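Long-range contacts in PA0821 (Pseudomonas aeruginosa, PDB 7DRG), which probably serves as an immunity protein (antitoxin) of the type VI secretion system that protects against a putative VRR-NUC nuclease effector: residues Phe259-Arg263 with Thr357-Leu362; Ala170-Pro175 with Tyr264-Val269; Arg120-Leu126 with Asn185-Ser190. All blocks are in the same frame, centred on the assembly; numbering follows the deposited sequence.

Contact 1: residues Phe259-Arg263 with Thr357-Leu362; sequences FAFYR and TLPERL
Two direct hydrogen bonds tie Tyr262 and Phe261 to the C-terminal tail. The backbone N of Leu358 donates to the phenol oxygen, 3.0 Å from Leu358 N to Tyr262 OH, and this buried hydroxyl has a second partner in the side chain of Gln271. With CG anti to its carbonyl carbon (chi1 -57°), Tyr262 carries the ring across Leu358 at about a right angle, and OH also comes to 3.3 Å from Thr357 CB. The other bond is backbone to backbone, Leu362 N to Phe261 O at 2.9 Å, almost straight at 172°.

Residues 259-263 belong to the first strand of a beta hairpin with strand 267-272. Ala260 and Tyr262 make their backbone bonds to Gln271 and Val269 of that partner, whereas Phe261 turns its backbone to the tail, where a type I turn from Leu358 to Arg361 reverses the chain.

Packing contacts run along the turn and the end of the tail. Tyr262 CE1 is 3.6 Å from both Leu358 CB and Arg361 CB, while Glu360 CG meets the ring at its edge. Leu362 CD1 lies 4.0 Å from Phe261 CB. Ala260 CB sits over one face of the Arg361 guanidinium, 3.8 Å from Arg361 NE.

Waters bridge further polar groups of the two segments. One lies at the edge of the guanidinium, in its plane, accepting from Arg361 NH2 and donating to Phe259 O; Arg361 NH2 also bonds Ser256 O. A second water, likewise in that plane, is gripped three times: it accepts from Phe261 N and Arg361 NE and donates to Leu362 O. A third water accepts from Arg263 N and donates to Glu360 O. The carboxylate of Glu360 is salt-bridged through OE2 to Arg171 from helix 161-173.

Contact 2: residues Ala170-Pro175 with Tyr264-Val269; sequences ARRLEP and YGDGVV
Tyr264 CG is placed between the backbone N and the carbonyl carbon (chi1 68°), which lays the ring over Ala170 in the last turn of helix 161-173. Ala170 CB stands above the middle of one face in a CH-pi contact, 4.0 Å from the centroid of the Tyr264 ring and 7° off its normal. Gly267 O covers the opposite face, offset toward the rim, so the ring is sandwiched between the helix and its own hairpin. Arg171 adds its CB, 4.2 Å from Tyr264 CB.

The contact thus sets the turn of the beta hairpin formed by strands 259-264 and 267-272 against the C-terminal end of a helix. Glu174 is where the chain leaves the helix, with positive phi, and Pro175 follows.

A single water in the plane of the Tyr264 ring, at its edge, joins the two segments: it donates to Pro175 O at 2.6 Å and to Asp266 OD1 at 3.0 Å, and bonds Tyr264 OH. Beside it two carboxylates crowd together, with Glu174 OE2 only 2.9 Å from Asp266 OD1 and their planes 40° apart. If both are ionised they should repel, and the closeness may raise the pKa of one of them.

Contact 3: residues Arg120-Leu126 with Asn185-Ser190; sequences RDAGAWL and NLSPTS
Asn185 and Arg120 each use the edge of a flat group to reach the opposite segment. In the Asn185 amide, one N-H of ND2 points at Gly123 O, 2.8 Å from ND2 to that oxygen at 166°; the acceptor lies 9° out of the amide plane. ND2 also bonds Ser149 OG, and OD1 bonds Arg41, so both polar ends of this buried amide are satisfied and its rotation is fixed. Leu126 flanks it, CD2 lying 3.7 Å from Asn185 OD1. At the Arg120 guanidinium, Ser190 OG sits at the edge near the plane and accepts from Arg120 NE at 3.0 Å. The arginine chain is extended from CG to NE, with CG opposite the backbone N (chi1 -167°), which carries it across the Thr189 side chain at about a right angle, Arg120 CG 3.6 Å from Thr189 OG1. Its far end pairs with Glu31.

Between these two bonds, Ser187 OG donates to Arg120 O at 2.6 Å, in the carbonyl plane on a lone pair. Ser187 OG in turn accepts from Ser190 N (3.0 Å), in an ST motif that curls the chain ahead of helix 191-204. Ala122 CB packs on the backbone of Asn185 and Leu186, 3.3 Å from Asn185 O, and Pro188 CD packs against Asp121 O.

The contact sets the loop leading into strand 126-131 against the end of strand 182-186. Strand 34-46 borders both, bonding Ala122 through Ile34 and Asn185 through Val37, while strand 144-151 takes Leu126 and helix 191-204 packs on Leu186.

How the contacts relate
From the N terminus, contact 3 opens first, at the loop 120-126, and closes at 185-190. Before it closes, the end of helix 161-173 opens contact 2, which closes at 264-269; these two cross. Contact 1 opens at 259-263, just before contact 2 closes, and ends at the C terminus, so contacts 1 and 2 cross as well, while contacts 3 and 1 follow in series. Contacts 1 and 2 share the hairpin of strands 259-264 and 267-272 and touch where Val268 packs on Phe261 and Tyr262, joining tail, hairpin and helix. Contact 3 lies on the opposite side of the chain's centre, its centre about 31 Å from that of contact 1, among strands 34-46, 126-131 and 182-186.

Contact 1: residues Phe259-Arg263 with Thr357-Leu362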
loop_
_atom_site.group_PDB
_atom_site.type_symbol
_atom_site.label_atom_id
_atom_site.label_comp_id
_atom_site.label_asym_id
_atom_site.label_seq_id
_atom_site.Cartn_x
_atom_site.Cartn_y
_atom_site.Cartn_z
ATOM N N PHE B 259 -24.566 -12.888 -12.688
ATOM C CA PHE B 259 -25.203 -12.459 -11.451
ATOM C C PHE B 259 -26.355 -13.394 -11.133
ATOM O O PHE B 259 -27.158 -13.726 -12.015
ATOM C CB PHE B 259 -25.696 -11.014 -11.552
ATOM C CG PHE B 259 -24.589 -10.014 -11.729
ATOM C CD1 PHE B 259 -24.070 -9.744 -12.986
ATOM C CD2 PHE B 259 -24.054 -9.350 -10.635
ATOM C CE1 PHE B 259 -23.043 -8.832 -13.151
ATOM C CE2 PHE B 259 -23.026 -8.436 -10.791
ATOM C CZ PHE B 259 -22.517 -8.176 -12.049
ATOM N N ALA B 260 -26.418 -13.833 -9.880
ATOM C CA ALA B 260 -27.503 -14.665 -9.390
ATOM C C ALA B 260 -28.254 -13.918 -8.299
ATOM O O ALA B 260 -27.686 -13.079 -7.591
ATOM C CB ALA B 260 -26.990 -16.004 -8.845
ATOM N N PHE B 261 -29.539 -14.230 -8.170
ATOM C CA PHE B 261 -30.412 -13.577 -7.208
ATOM C C PHE B 261 -31.081 -14.634 -6.351
ATOM O O PHE B 261 -31.661 -15.593 -6.871
ATOM C CB PHE B 261 -31.454 -12.704 -7.913
ATOM C CG PHE B 261 -30.844 -11.648 -8.779
ATOM C CD1 PHE B 261 -30.419 -11.950 -10.061
ATOM C CD2 PHE B 261 -30.657 -10.363 -8.299
ATOM C CE1 PHE B 261 -29.832 -10.982 -10.853
ATOM C CE2 PHE B 261 -30.080 -9.391 -9.089
ATOM C CZ PHE B 261 -29.665 -9.701 -10.368
ATOM N N TYR B 262 -30.969 -14.470 -5.039
ATOM C CA TYR B 262 -31.578 -15.374 -4.079
ATOM C C TYR B 262 -32.625 -14.595 -3.304
ATOM O O TYR B 262 -32.296 -13.758 -2.453
ATOM C CB TYR B 262 -30.527 -15.985 -3.151
ATOM C CG TYR B 262 -29.434 -16.710 -3.896
ATOM C CD1 TYR B 262 -29.635 -17.993 -4.399
ATOM C CD2 TYR B 262 -28.205 -16.101 -4.120
ATOM C CE1 TYR B 262 -28.640 -18.649 -5.089
ATOM C CE2 TYR B 262 -27.199 -16.753 -4.805
ATOM C CZ TYR B 262 -27.418 -18.022 -5.288
ATOM O OH TYR B 262 -26.415 -18.669 -5.975
ATOM N N ARG B 263 -33.886 -14.878 -3.598
ATOM C CA ARG B 263 -34.985 -14.328 -2.819
ATOM C C ARG B 263 -35.169 -15.208 -1.596
ATOM O O ARG B 263 -35.687 -16.322 -1.682
ATOM C CB ARG B 263 -36.259 -14.241 -3.656
ATOM C CG ARG B 263 -36.481 -12.859 -4.246
ATOM C CD ARG B 263 -37.766 -12.747 -5.067
ATOM N NE ARG B 263 -38.955 -13.073 -4.291
ATOM C CZ ARG B 263 -39.831 -14.011 -4.632
ATOM N NH1 ARG B 263 -39.659 -14.709 -5.750
ATOM N NH2 ARG B 263 -40.885 -14.241 -3.862
ATOM N N THR B 357 -23.226 -21.816 -7.837
ATOM C CA THR B 357 -24.437 -21.163 -7.359
ATOM C C THR B 357 -25.287 -22.192 -6.631
ATOM O O THR B 357 -25.100 -23.401 -6.799
ATOM C CB THR B 357 -25.273 -20.542 -8.497
ATOM O OG1 THR B 357 -25.644 -21.563 -9.433
ATOM C CG2 THR B 357 -24.495 -19.461 -9.217
ATOM N N LEU B 358 -26.242 -21.697 -5.821
ATOM C CA LEU B 358 -27.218 -22.601 -5.218
ATOM C C LEU B 358 -28.346 -22.881 -6.208
ATOM O O LEU B 358 -28.737 -21.995 -6.974
ATOM C CB LEU B 358 -27.805 -22.009 -3.943
ATOM C CG LEU B 358 -26.821 -21.563 -2.864
ATOM C CD1 LEU B 358 -27.599 -21.056 -1.661
ATOM C CD2 LEU B 358 -25.900 -22.700 -2.460
ATOM N N PRO B 359 -28.890 -24.098 -6.206
ATOM C CA PRO B 359 -29.989 -24.411 -7.132
ATOM C C PRO B 359 -31.213 -23.520 -6.969
ATOM O O PRO B 359 -31.991 -23.386 -7.919
ATOM C CB PRO B 359 -30.318 -25.879 -6.816
ATOM C CG PRO B 359 -29.607 -26.193 -5.523
ATOM C CD PRO B 359 -28.417 -25.285 -5.480
ATOM N N GLU B 360 -31.406 -22.893 -5.813
ATOM C CA GLU B 360 -32.594 -22.082 -5.590
ATOM C C GLU B 360 -32.490 -20.685 -6.189
ATOM O O GLU B 360 -33.408 -19.880 -5.984
ATOM C CB GLU B 360 -32.890 -21.987 -4.096
ATOM C CG GLU B 360 -31.933 -21.112 -3.308
ATOM C CD GLU B 360 -32.113 -21.284 -1.812
ATOM O OE1 GLU B 360 -31.743 -22.358 -1.290
ATOM O OE2 GLU B 360 -32.634 -20.353 -1.161
ATOM N N ARG B 361 -31.412 -20.374 -6.913
ATOM C CA ARG B 361 -31.317 -19.069 -7.551
ATOM C C ARG B 361 -32.548 -18.842 -8.415
ATOM O O ARG B 361 -33.107 -19.781 -8.983
ATOM C CB ARG B 361 -30.044 -18.963 -8.404
ATOM C CG ARG B 361 -30.039 -19.865 -9.621
ATOM C CD ARG B 361 -28.823 -19.626 -10.505
ATOM N NE ARG B 361 -28.858 -18.332 -11.184
ATOM C CZ ARG B 361 -28.127 -18.038 -12.258
ATOM N NH1 ARG B 361 -27.313 -18.949 -12.777
ATOM N NH2 ARG B 361 -28.214 -16.835 -12.818
ATOM N N LEU B 362 -33.009 -17.600 -8.463
ATOM C CA LEU B 362 -34.079 -17.277 -9.386
ATOM C C LEU B 362 -33.694 -17.747 -10.782
ATOM O O LEU B 362 -32.627 -17.411 -11.277
ATOM C CB LEU B 362 -34.362 -15.784 -9.426
ATOM C CG LEU B 362 -34.988 -15.203 -8.154
ATOM C CD1 LEU B 362 -35.338 -13.717 -8.289
ATOM C CD2 LEU B 362 -36.215 -16.010 -7.743
HETATM O O HOH W 1 -29.665 -14.549 -12.441
HETATM O O HOH W 2 -30.636 -15.900 -10.454
HETATM O O HOH W 3 -34.317 -17.697 -4.759
HETATM O O HOH W 4 -33.436 -18.258 -2.091
#

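Contact 2: residues Ala170-Pro175 with Tyr264-Val269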
loop_
_atom_site.group_PDB
_atom_site.type_symbol
_atom_site.label_atom_id
_atom_site.label_comp_id
_atom_site.label_asym_id
_atom_site.label_seq_id
_atom_site.Cartn_x
_atom_site.Cartn_y
_atom_site.Cartn_z
ATOM N N ALA B 170 -29.513 -15.242 6.287
ATOM C CA ALA B 170 -30.368 -14.140 5.865
ATOM C C ALA B 170 -31.832 -14.512 6.019
ATOM O O ALA B 170 -32.651 -13.701 6.469
ATOM C CB ALA B 170 -30.066 -13.771 4.414
ATOM N N ARG B 171 -32.166 -15.747 5.652
ATOM C CA ARG B 171 -33.541 -16.218 5.724
ATOM C C ARG B 171 -34.078 -16.171 7.152
ATOM O O ARG B 171 -35.240 -15.800 7.370
ATOM C CB ARG B 171 -33.601 -17.633 5.152
ATOM C CG ARG B 171 -34.973 -18.181 4.890
ATOM C CD ARG B 171 -34.928 -19.039 3.634
ATOM N NE ARG B 171 -33.745 -19.902 3.583
ATOM C CZ ARG B 171 -33.218 -20.370 2.456
ATOM N NH1 ARG B 171 -33.763 -20.046 1.287
ATOM N NH2 ARG B 171 -32.144 -21.152 2.488
ATOM N N ARG B 172 -33.248 -16.505 8.134
ATOM C CA ARG B 172 -33.735 -16.526 9.534
ATOM C C ARG B 172 -33.682 -15.158 10.211
ATOM O O ARG B 172 -34.478 -14.954 11.087
ATOM C CB ARG B 172 -32.847 -17.303 10.507
ATOM C CG ARG B 172 -32.172 -18.540 9.989
ATOM C CD ARG B 172 -31.827 -19.484 11.106
ATOM N NE ARG B 172 -31.777 -20.796 10.526
ATOM C CZ ARG B 172 -30.704 -21.315 9.980
ATOM N NH1 ARG B 172 -29.581 -20.637 9.975
ATOM N NH2 ARG B 172 -30.743 -22.509 9.443
ATOM N N LEU B 173 -32.735 -14.297 9.843
ATOM C CA LEU B 173 -32.553 -13.063 10.587
ATOM C C LEU B 173 -33.240 -11.873 9.940
ATOM O O LEU B 173 -33.344 -10.819 10.586
ATOM C CB LEU B 173 -31.054 -12.760 10.748
ATOM C CG LEU B 173 -30.262 -13.832 11.504
ATOM C CD1 LEU B 173 -28.775 -13.500 11.505
ATOM C CD2 LEU B 173 -30.776 -13.974 12.933
ATOM N N GLU B 174 -33.708 -12.015 8.695
ATOM C CA GLU B 174 -34.308 -10.945 7.902
ATOM C C GLU B 174 -33.530 -9.632 8.071
ATOM O O GLU B 174 -34.067 -8.647 8.581
ATOM C CB GLU B 174 -35.783 -10.762 8.247
ATOM C CG GLU B 174 -36.573 -12.064 8.065
ATOM C CD GLU B 174 -38.037 -11.843 7.726
ATOM O OE1 GLU B 174 -38.726 -11.142 8.496
ATOM O OE2 GLU B 174 -38.493 -12.379 6.686
ATOM N N PRO B 175 -32.269 -9.601 7.645
ATOM C CA PRO B 175 -31.403 -8.454 7.939
ATOM C C PRO B 175 -31.814 -7.210 7.172
ATOM O O PRO B 175 -32.523 -7.265 6.164
ATOM C CB PRO B 175 -30.013 -8.931 7.490
ATOM C CG PRO B 175 -30.140 -10.426 7.314
ATOM C CD PRO B 175 -31.555 -10.650 6.898
ATOM N N TYR B 264 -34.680 -14.735 -0.466
ATOM C CA TYR B 264 -35.146 -15.215 0.815
ATOM C C TYR B 264 -36.400 -14.390 1.125
ATOM O O TYR B 264 -36.887 -13.639 0.275
ATOM C CB TYR B 264 -34.018 -15.125 1.846
ATOM C CG TYR B 264 -33.653 -13.712 2.188
ATOM C CD1 TYR B 264 -32.751 -12.990 1.413
ATOM C CD2 TYR B 264 -34.236 -13.087 3.278
ATOM C CE1 TYR B 264 -32.449 -11.694 1.723
ATOM C CE2 TYR B 264 -33.946 -11.799 3.594
ATOM C CZ TYR B 264 -33.044 -11.102 2.821
ATOM O OH TYR B 264 -32.766 -9.807 3.153
ATOM N N GLY B 265 -36.944 -14.518 2.324
ATOM C CA GLY B 265 -38.215 -13.901 2.660
ATOM C C GLY B 265 -38.478 -12.458 2.267
ATOM O O GLY B 265 -39.261 -12.198 1.348
ATOM N N ASP B 266 -37.852 -11.508 2.957
ATOM C CA ASP B 266 -38.183 -10.095 2.808
ATOM C C ASP B 266 -37.001 -9.298 2.267
ATOM O O ASP B 266 -36.748 -8.162 2.675
ATOM C CB ASP B 266 -38.652 -9.501 4.132
ATOM C CG ASP B 266 -37.533 -9.381 5.131
ATOM O OD1 ASP B 266 -36.819 -10.386 5.321
ATOM O OD2 ASP B 266 -37.344 -8.278 5.691
ATOM N N GLY B 267 -36.272 -9.892 1.333
ATOM C CA GLY B 267 -35.167 -9.206 0.699
ATOM C C GLY B 267 -34.543 -10.121 -0.325
ATOM O O GLY B 267 -35.076 -11.191 -0.634
ATOM N N VAL B 268 -33.390 -9.699 -0.841
ATOM C CA VAL B 268 -32.686 -10.468 -1.856
ATOM C C VAL B 268 -31.193 -10.442 -1.552
ATOM O O VAL B 268 -30.666 -9.461 -1.018
ATOM C CB VAL B 268 -32.982 -9.930 -3.277
ATOM C CG1 VAL B 268 -32.445 -8.516 -3.456
ATOM C CG2 VAL B 268 -32.437 -10.873 -4.349
ATOM N N VAL B 269 -30.521 -11.548 -1.859
ATOM C CA VAL B 269 -29.062 -11.597 -1.906
ATOM C C VAL B 269 -28.643 -11.663 -3.367
ATOM O O VAL B 269 -29.147 -12.496 -4.133
ATOM C CB VAL B 269 -28.489 -12.790 -1.124
ATOM C CG1 VAL B 269 -26.961 -12.877 -1.341
ATOM C CG2 VAL B 269 -28.795 -12.653 0.348
HETATM O O HOH W 5 -34.219 -8.942 5.042
#

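Contact 3: residues Arg120-Leu126 with Asn185-Ser190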
loop_
_atom_site.group_PDB
_atom_site.type_symbol
_atom_site.label_atom_id
_atom_site.label_comp_id
_atom_site.label_asym_id
_atom_site.label_seq_id
_atom_site.Cartn_x
_atom_site.Cartn_y
_atom_site.Cartn_z
ATOM N N ARG B 120 -4.644 -14.242 20.915
ATOM C CA ARG B 120 -4.312 -12.977 20.283
ATOM C C ARG B 120 -4.288 -13.070 18.761
ATOM O O ARG B 120 -4.341 -12.036 18.086
ATOM C CB ARG B 120 -2.948 -12.514 20.806
ATOM C CG ARG B 120 -2.562 -11.085 20.499
ATOM C CD ARG B 120 -1.172 -10.825 21.038
ATOM N NE ARG B 120 -0.764 -9.436 20.880
ATOM C CZ ARG B 120 0.462 -9.000 21.138
ATOM N NH1 ARG B 120 1.387 -9.853 21.556
ATOM N NH2 ARG B 120 0.763 -7.719 20.971
ATOM N N ASP B 121 -4.204 -14.278 18.208
ATOM C CA ASP B 121 -4.080 -14.453 16.766
ATOM C C ASP B 121 -5.407 -14.218 16.057
ATOM O O ASP B 121 -6.454 -14.718 16.480
ATOM C CB ASP B 121 -3.609 -15.865 16.422
ATOM C CG ASP B 121 -2.157 -16.117 16.760
ATOM O OD1 ASP B 121 -1.383 -15.142 16.882
ATOM O OD2 ASP B 121 -1.791 -17.309 16.881
ATOM N N ALA B 122 -5.347 -13.493 14.942
ATOM C CA ALA B 122 -6.431 -13.543 13.969
ATOM C C ALA B 122 -6.578 -14.962 13.439
ATOM O O ALA B 122 -5.593 -15.684 13.273
ATOM C CB ALA B 122 -6.161 -12.578 12.814
ATOM N N GLY B 123 -7.824 -15.370 13.197
ATOM C CA GLY B 123 -8.096 -16.680 12.651
ATOM C C GLY B 123 -9.079 -16.577 11.501
ATOM O O GLY B 123 -9.856 -15.628 11.401
ATOM N N ALA B 124 -9.033 -17.587 10.631
ATOM C CA ALA B 124 -9.836 -17.566 9.414
ATOM C C ALA B 124 -11.262 -18.057 9.618
ATOM O O ALA B 124 -12.116 -17.772 8.776
ATOM C CB ALA B 124 -9.151 -18.399 8.326
ATOM N N TRP B 125 -11.542 -18.767 10.709
ATOM C CA TRP B 125 -12.897 -19.155 11.078
ATOM C C TRP B 125 -13.399 -18.181 12.134
ATOM O O TRP B 125 -12.694 -17.912 13.112
ATOM C CB TRP B 125 -12.942 -20.575 11.644
ATOM C CG TRP B 125 -12.562 -21.681 10.698
ATOM C CD1 TRP B 125 -11.325 -22.218 10.522
ATOM C CD2 TRP B 125 -13.448 -22.422 9.845
ATOM N NE1 TRP B 125 -11.377 -23.235 9.597
ATOM C CE2 TRP B 125 -12.669 -23.379 9.167
ATOM C CE3 TRP B 125 -14.818 -22.359 9.582
ATOM C CZ2 TRP B 125 -13.214 -24.266 8.239
ATOM C CZ3 TRP B 125 -15.362 -23.245 8.663
ATOM C CH2 TRP B 125 -14.557 -24.187 8.005
ATOM N N LEU B 126 -14.604 -17.656 11.937
ATOM C CA LEU B 126 -15.154 -16.639 12.824
ATOM C C LEU B 126 -16.663 -16.795 12.907
ATOM O O LEU B 126 -17.319 -17.065 11.898
ATOM C CB LEU B 126 -14.820 -15.231 12.322
ATOM C CG LEU B 126 -15.512 -14.070 13.038
ATOM C CD1 LEU B 126 -14.799 -13.790 14.342
ATOM C CD2 LEU B 126 -15.571 -12.827 12.152
ATOM N N ASN B 185 -9.778 -10.739 8.867
ATOM C CA ASN B 185 -10.023 -10.788 10.303
ATOM C C ASN B 185 -8.782 -10.260 10.999
ATOM O O ASN B 185 -7.666 -10.641 10.643
ATOM C CB ASN B 185 -10.317 -12.211 10.774
ATOM C CG ASN B 185 -11.710 -12.666 10.419
ATOM O OD1 ASN B 185 -12.600 -11.847 10.183
ATOM N ND2 ASN B 185 -11.916 -13.976 10.406
ATOM N N LEU B 186 -8.966 -9.374 11.971
ATOM C CA LEU B 186 -7.849 -8.834 12.733
ATOM C C LEU B 186 -7.780 -9.503 14.101
ATOM O O LEU B 186 -8.703 -10.199 14.534
ATOM C CB LEU B 186 -7.979 -7.317 12.890
ATOM C CG LEU B 186 -8.165 -6.533 11.589
ATOM C CD1 LEU B 186 -8.180 -5.034 11.886
ATOM C CD2 LEU B 186 -7.081 -6.872 10.577
ATOM N N SER B 187 -6.658 -9.281 14.779
ATOM C CA SER B 187 -6.465 -9.821 16.112
ATOM C C SER B 187 -7.625 -9.412 17.021
ATOM O O SER B 187 -8.021 -8.239 17.021
ATOM C CB SER B 187 -5.141 -9.319 16.690
ATOM O OG SER B 187 -5.096 -9.569 18.086
ATOM N N PRO B 188 -8.204 -10.344 17.785
ATOM C CA PRO B 188 -9.349 -9.983 18.635
ATOM C C PRO B 188 -9.011 -8.970 19.709
ATOM O O PRO B 188 -9.902 -8.246 20.164
ATOM C CB PRO B 188 -9.764 -11.328 19.252
ATOM C CG PRO B 188 -9.240 -12.358 18.305
ATOM C CD PRO B 188 -7.961 -11.795 17.758
ATOM N N THR B 189 -7.751 -8.896 20.128
ATOM C CA THR B 189 -7.350 -7.999 21.202
ATOM C C THR B 189 -6.424 -6.882 20.761
ATOM O O THR B 189 -6.395 -5.832 21.408
ATOM C CB THR B 189 -6.656 -8.782 22.325
ATOM O OG1 THR B 189 -5.568 -9.543 21.782
ATOM C CG2 THR B 189 -7.638 -9.709 22.991
ATOM N N SER B 190 -5.659 -7.085 19.688
ATOM C CA SER B 190 -4.605 -6.153 19.299
ATOM C C SER B 190 -4.892 -5.478 17.963
ATOM O O SER B 190 -3.962 -5.005 17.301
ATOM C CB SER B 190 -3.252 -6.865 19.248
ATOM O OG SER B 190 -2.909 -7.409 20.512
#